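Long-range contact in PP1b (Porcine reproductive and respiratory syndrome virus, PDB 6JDR), which probably unwinds RNA and DNA duplexes with 5' to 3' polarity at the expense of ATP, as the helicase part of a viral replicase polyprotein: residues H28-C41 and E52-D65. The protein carries 1 engineered substitution. Sequence-based numbering, arbitrary orientation.
Sequences HTHFHQHCPVIIWC and ECEPPLGKGTSPLD. With ZN (zinc ion), chain B; ZN (zinc ion), chain D; ZN (zinc ion), chain C.
Glu52 lies against Cys41 and Trp40, and its side chain can be followed outward. Glu52 CB packs on Cys41 CB at 3.6 Å; with CG anti to the backbone N (chi1 -166°), the chain heads for the indole, where Glu52 CG meets Trp40 NE1 at 3.3 Å. Glu52 CD follows at the indole edge, 3.5 Å from Trp40 NE1. The bend at CG then brings Glu52 OE2 to Trp40 NE1, a 3.1 Å hydrogen bond nearly straight at 172°. It lies in the indole plane but reaches OE2 from above the carboxylate plane. Beside this pair, Cys41 SG and Cys53 SG grip one zinc ion, completed by His43 and Cys50.

Midway, Gly58 N donates a 2.7 Å hydrogen bond to His30 O. Thr29 OG1, itself bonded to Val26 O, accepts from His30 ND1 in the ring plane, while one water links His30 NE2, weakly, to Pro55 O, and another links it to Glu52 O. Next to it, Phe31 CD1 approaches Gly58 CA obliquely, at 3.6 Å. Further on, His28 binds a second zinc ion through ND1 and turns NE2 edge-on to Thr61 OG1 in a weak bond. A water ties Phe31 O to Thr61 N, close to the capping box of Ser62 and Asp65 that starts helix 63-67; the Asp65 carboxylate is also bonded to Tyr9.

Both segments belong to the arterivirus zinc-binding domain, where 52-65 runs back along 28-41, largely as loop. Chemically, the metal clamps one end, whereas direct and water-carried hydrogen bonds help fasten the remainder.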
loop_
_atom_site.group_PDB
_atom_site.type_symbol
_atom_site.label_atom_id
_atom_site.label_comp_id
_atom_site.label_asym_id
_atom_site.label_seq_id
_atom_site.Cartn_x
_atom_site.Cartn_y
_atom_site.Cartn_z
ATOM N N HIS A 28 28.501 3.058 18.528
ATOM C CA HIS A 28 27.627 1.892 18.407
ATOM C C HIS A 28 28.337 0.540 18.406
ATOM O O HIS A 28 27.676 -0.498 18.360
ATOM C CB HIS A 28 26.747 2.016 17.164
ATOM C CG HIS A 28 25.618 2.979 17.333
ATOM N ND1 HIS A 28 25.602 4.216 16.732
ATOM C CD2 HIS A 28 24.471 2.889 18.047
ATOM C CE1 HIS A 28 24.489 4.846 17.062
ATOM N NE2 HIS A 28 23.785 4.063 17.858
ATOM N N THR A 29 29.668 0.539 18.480
ATOM C CA THR A 29 30.409 -0.706 18.669
ATOM C C THR A 29 30.048 -1.406 19.983
ATOM O O THR A 29 30.305 -2.599 20.135
ATOM C CB THR A 29 31.941 -0.476 18.657
ATOM O OG1 THR A 29 32.281 0.584 19.558
ATOM C CG2 THR A 29 32.437 -0.128 17.264
ATOM N N HIS A 30 29.474 -0.672 20.934
ATOM C CA HIS A 30 29.222 -1.212 22.272
ATOM C C HIS A 30 27.729 -1.368 22.620
ATOM O O HIS A 30 27.390 -1.613 23.777
ATOM C CB HIS A 30 29.921 -0.322 23.316
ATOM C CG HIS A 30 31.402 -0.542 23.410
ATOM N ND1 HIS A 30 32.254 -0.373 22.338
ATOM C CD2 HIS A 30 32.182 -0.906 24.455
ATOM C CE1 HIS A 30 33.493 -0.629 22.719
ATOM N NE2 HIS A 30 33.476 -0.955 24.000
ATOM N N PHE A 31 26.845 -1.239 21.631
ATOM C CA PHE A 31 25.403 -1.377 21.863
ATOM C C PHE A 31 24.747 -2.355 20.877
ATOM O O PHE A 31 23.585 -2.185 20.492
ATOM C CB PHE A 31 24.722 -0.006 21.795
ATOM C CG PHE A 31 25.233 0.974 22.811
ATOM C CD1 PHE A 31 24.692 1.017 24.091
ATOM C CD2 PHE A 31 26.256 1.857 22.491
ATOM C CE1 PHE A 31 25.159 1.922 25.033
ATOM C CE2 PHE A 31 26.727 2.767 23.428
ATOM C CZ PHE A 31 26.179 2.801 24.701
ATOM N N HIS A 32 25.490 -3.394 20.500
ATOM C CA HIS A 32 25.008 -4.409 19.567
ATOM C C HIS A 32 25.229 -5.790 20.169
ATOM O O HIS A 32 26.259 -6.426 19.942
ATOM C CB HIS A 32 25.735 -4.269 18.233
ATOM C CG HIS A 32 25.186 -5.139 17.147
ATOM N ND1 HIS A 32 24.200 -4.718 16.283
ATOM C CD2 HIS A 32 25.502 -6.400 16.771
ATOM C CE1 HIS A 32 23.924 -5.685 15.427
ATOM N NE2 HIS A 32 24.705 -6.714 15.699
ATOM N N GLN A 33 24.251 -6.251 20.938
ATOM C CA GLN A 33 24.378 -7.501 21.684
ATOM C C GLN A 33 24.080 -8.731 20.829
ATOM O O GLN A 33 24.317 -9.856 21.258
ATOM C CB GLN A 33 23.462 -7.469 22.912
ATOM C CG GLN A 33 23.762 -6.307 23.849
ATOM C CD GLN A 33 22.980 -6.366 25.146
ATOM O OE1 GLN A 33 21.820 -6.770 25.168
ATOM N NE2 GLN A 33 23.614 -5.952 26.236
ATOM N N HIS A 34 23.569 -8.507 19.622
ATOM C CA HIS A 34 23.217 -9.582 18.689
ATOM C C HIS A 34 24.393 -10.487 18.320
ATOM O O HIS A 34 24.245 -11.705 18.241
ATOM C CB HIS A 34 22.619 -8.961 17.422
ATOM C CG HIS A 34 22.301 -9.948 16.348
ATOM N ND1 HIS A 34 22.978 -9.983 15.151
ATOM C CD2 HIS A 34 21.370 -10.928 16.282
ATOM C CE1 HIS A 34 22.488 -10.947 14.394
ATOM N NE2 HIS A 34 21.513 -11.539 15.058
ATOM N N CYS A 35 25.555 -9.890 18.089
ATOM C CA CYS A 35 26.725 -10.644 17.635
ATOM C C CYS A 35 28.002 -9.836 17.876
ATOM O O CYS A 35 27.928 -8.647 18.187
ATOM C CB CYS A 35 26.576 -11.005 16.152
ATOM S SG CYS A 35 26.601 -9.593 15.032
ATOM N N PRO A 36 29.176 -10.480 17.747
ATOM C CA PRO A 36 30.429 -9.780 18.025
ATOM C C PRO A 36 30.698 -8.558 17.145
ATOM O O PRO A 36 30.349 -8.544 15.958
ATOM C CB PRO A 36 31.494 -10.852 17.762
ATOM C CG PRO A 36 30.799 -12.142 17.987
ATOM C CD PRO A 36 29.402 -11.917 17.495
ATOM N N VAL A 37 31.318 -7.547 17.746
ATOM C CA VAL A 37 31.828 -6.395 17.020
ATOM C C VAL A 37 33.320 -6.267 17.320
ATOM O O VAL A 37 33.704 -5.852 18.413
ATOM C CB VAL A 37 31.101 -5.100 17.432
ATOM C CG1 VAL A 37 31.585 -3.926 16.592
ATOM C CG2 VAL A 37 29.595 -5.277 17.303
ATOM N N ILE A 38 34.158 -6.638 16.355
ATOM C CA ILE A 38 35.605 -6.576 16.540
ATOM C C ILE A 38 36.037 -5.112 16.564
ATOM O O ILE A 38 35.825 -4.383 15.597
ATOM C CB ILE A 38 36.379 -7.313 15.422
ATOM C CG1 ILE A 38 35.896 -8.768 15.271
ATOM C CG2 ILE A 38 37.879 -7.269 15.695
ATOM C CD1 ILE A 38 35.854 -9.557 16.563
ATOM N N ILE A 39 36.628 -4.689 17.677
ATOM C CA ILE A 39 37.064 -3.305 17.831
ATOM C C ILE A 39 38.593 -3.176 17.760
ATOM O O ILE A 39 39.303 -4.161 17.557
ATOM C CB ILE A 39 36.496 -2.661 19.121
ATOM C CG1 ILE A 39 36.930 -3.416 20.379
ATOM C CG2 ILE A 39 34.980 -2.600 19.044
ATOM C CD1 ILE A 39 36.725 -2.615 21.646
ATOM N N TRP A 40 39.064 -1.939 17.890
ATOM C CA TRP A 40 40.482 -1.561 17.773
ATOM C C TRP A 40 41.507 -2.485 18.442
ATOM O O TRP A 40 42.589 -2.669 17.902
ATOM C CB TRP A 40 40.695 -0.101 18.235
ATOM C CG TRP A 40 40.007 0.282 19.522
ATOM C CD1 TRP A 40 40.544 0.258 20.773
ATOM C CD2 TRP A 40 38.661 0.761 19.673
ATOM N NE1 TRP A 40 39.616 0.681 21.697
ATOM C CE2 TRP A 40 38.452 0.994 21.048
ATOM C CE3 TRP A 40 37.607 1.004 18.781
ATOM C CZ2 TRP A 40 37.237 1.465 21.552
ATOM C CZ3 TRP A 40 36.398 1.463 19.285
ATOM C CH2 TRP A 40 36.224 1.690 20.658
ATOM N N CYS A 41 41.178 -3.075 19.589
ATOM C CA CYS A 41 42.100 -4.011 20.254
ATOM C C CYS A 41 42.102 -5.423 19.653
ATOM O O CYS A 41 42.805 -6.307 20.149
ATOM C CB CYS A 41 41.797 -4.094 21.752
ATOM S SG CYS A 41 40.204 -4.849 22.168
ATOM N N GLU A 52 41.249 -3.449 27.100
ATOM C CA GLU A 52 40.605 -2.479 26.216
ATOM C C GLU A 52 39.154 -2.853 25.886
ATOM O O GLU A 52 38.335 -1.973 25.615
ATOM C CB GLU A 52 41.410 -2.332 24.920
ATOM C CG GLU A 52 41.025 -1.128 24.069
ATOM C CD GLU A 52 41.227 0.197 24.785
ATOM O OE1 GLU A 52 42.286 0.378 25.421
ATOM O OE2 GLU A 52 40.325 1.061 24.705
ATOM N N CYS A 53 38.850 -4.153 25.900
ATOM C CA CYS A 53 37.500 -4.648 25.618
ATOM C C CYS A 53 36.750 -5.064 26.894
ATOM O O CYS A 53 35.793 -5.842 26.833
ATOM C CB CYS A 53 37.568 -5.821 24.632
ATOM S SG CYS A 53 38.605 -7.207 25.162
ATOM N N GLU A 54 37.186 -4.549 28.047
ATOM C CA GLU A 54 36.514 -4.821 29.325
ATOM C C GLU A 54 35.234 -4.006 29.560
ATOM O O GLU A 54 34.308 -4.507 30.203
ATOM C CB GLU A 54 37.478 -4.638 30.508
ATOM C CG GLU A 54 38.274 -5.894 30.838
ATOM C CD GLU A 54 39.356 -5.664 31.878
ATOM O OE1 GLU A 54 39.241 -4.703 32.670
ATOM O OE2 GLU A 54 40.328 -6.450 31.899
ATOM N N PRO A 55 35.172 -2.752 29.063
ATOM C CA PRO A 55 33.919 -2.003 29.209
ATOM C C PRO A 55 32.732 -2.774 28.619
ATOM O O PRO A 55 32.803 -3.207 27.470
ATOM C CB PRO A 55 34.180 -0.714 28.423
ATOM C CG PRO A 55 35.656 -0.539 28.470
ATOM C CD PRO A 55 36.237 -1.928 28.466
ATOM N N PRO A 56 31.648 -2.948 29.399
ATOM C CA PRO A 56 30.596 -3.872 28.991
ATOM C C PRO A 56 29.685 -3.312 27.904
ATOM O O PRO A 56 29.623 -2.096 27.710
ATOM C CB PRO A 56 29.812 -4.087 30.283
ATOM C CG PRO A 56 29.937 -2.786 30.997
ATOM C CD PRO A 56 31.282 -2.218 30.629
ATOM N N LEU A 57 28.993 -4.208 27.203
ATOM C CA LEU A 57 28.034 -3.814 26.176
ATOM C C LEU A 57 26.801 -3.184 26.818
ATOM O O LEU A 57 26.407 -3.557 27.923
ATOM C CB LEU A 57 27.618 -5.024 25.333
ATOM C CG LEU A 57 28.720 -5.721 24.525
ATOM C CD1 LEU A 57 28.226 -7.049 23.969
ATOM C CD2 LEU A 57 29.234 -4.821 23.410
ATOM N N GLY A 58 26.207 -2.222 26.118
ATOM C CA GLY A 58 24.986 -1.560 26.568
ATOM C C GLY A 58 23.752 -2.094 25.864
ATOM O O GLY A 58 23.848 -2.912 24.946
ATOM N N LYS A 59 22.588 -1.622 26.305
ATOM C CA LYS A 59 21.307 -2.020 25.727
ATOM C C LYS A 59 21.152 -1.398 24.346
ATOM O O LYS A 59 21.680 -0.320 24.087
ATOM C CB LYS A 59 20.165 -1.564 26.642
ATOM C CG LYS A 59 18.755 -1.872 26.153
ATOM C CD LYS A 59 17.724 -1.245 27.082
ATOM C CE LYS A 59 16.300 -1.532 26.638
ATOM N NZ LYS A 59 15.896 -2.935 26.934
ATOM N N GLY A 60 20.421 -2.076 23.467
ATOM C CA GLY A 60 20.151 -1.565 22.125
ATOM C C GLY A 60 19.593 -0.154 22.135
ATOM O O GLY A 60 18.817 0.209 23.022
ATOM N N THR A 61 20.001 0.640 21.146
ATOM C CA THR A 61 19.557 2.030 20.995
ATOM C C THR A 61 18.526 2.192 19.883
ATOM O O THR A 61 18.039 3.302 19.640
ATOM C CB THR A 61 20.745 2.946 20.646
ATOM O OG1 THR A 61 21.317 2.541 19.396
ATOM C CG2 THR A 61 21.803 2.884 21.732
ATOM N N SER A 62 18.201 1.094 19.205
ATOM C CA SER A 62 17.335 1.132 18.035
ATOM C C SER A 62 16.337 -0.026 18.075
ATOM O O SER A 62 16.618 -1.068 18.674
ATOM C CB SER A 62 18.194 1.049 16.770
ATOM O OG SER A 62 17.425 0.732 15.623
ATOM N N PRO A 63 15.166 0.148 17.433
ATOM C CA PRO A 63 14.245 -0.977 17.265
ATOM C C PRO A 63 14.862 -2.141 16.490
ATOM O O PRO A 63 14.418 -3.282 16.642
ATOM C CB PRO A 63 13.083 -0.364 16.478
ATOM C CG PRO A 63 13.121 1.085 16.828
ATOM C CD PRO A 63 14.580 1.407 16.938
ATOM N N LEU A 64 15.873 -1.854 15.669
ATOM C CA LEU A 64 16.630 -2.902 14.979
ATOM C C LEU A 64 17.115 -3.964 15.950
ATOM O O LEU A 64 17.101 -5.151 15.643
ATOM C CB LEU A 64 17.837 -2.306 14.256
ATOM C CG LEU A 64 18.735 -3.287 13.495
ATOM C CD1 LEU A 64 17.972 -3.960 12.364
ATOM C CD2 LEU A 64 19.964 -2.570 12.956
ATOM N N ASP A 65 17.548 -3.525 17.124
ATOM C CA ASP A 65 18.121 -4.425 18.109
ATOM C C ASP A 65 17.055 -5.352 18.678
ATOM O O ASP A 65 17.328 -6.516 18.960
ATOM C CB ASP A 65 18.808 -3.618 19.213
ATOM C CG ASP A 65 19.886 -2.700 18.665
ATOM O OD1 ASP A 65 20.757 -3.198 17.921
ATOM O OD2 ASP A 65 19.849 -1.485 18.958
HETATM ZN ZN ZN B . 24.594 -8.611 14.698
HETATM ZN ZN ZN D . 40.454 -6.414 23.621
HETATM ZN ZN ZN C . 26.305 5.078 14.931
HETATM O O HOH W 1 34.522 -3.198 25.310
HETATM O O HOH W 2 36.039 -0.357 24.794
HETATM O O HOH W 3 22.300 -0.090 19.331
HETATM O O HOH W 4 21.845 -5.956 18.918
#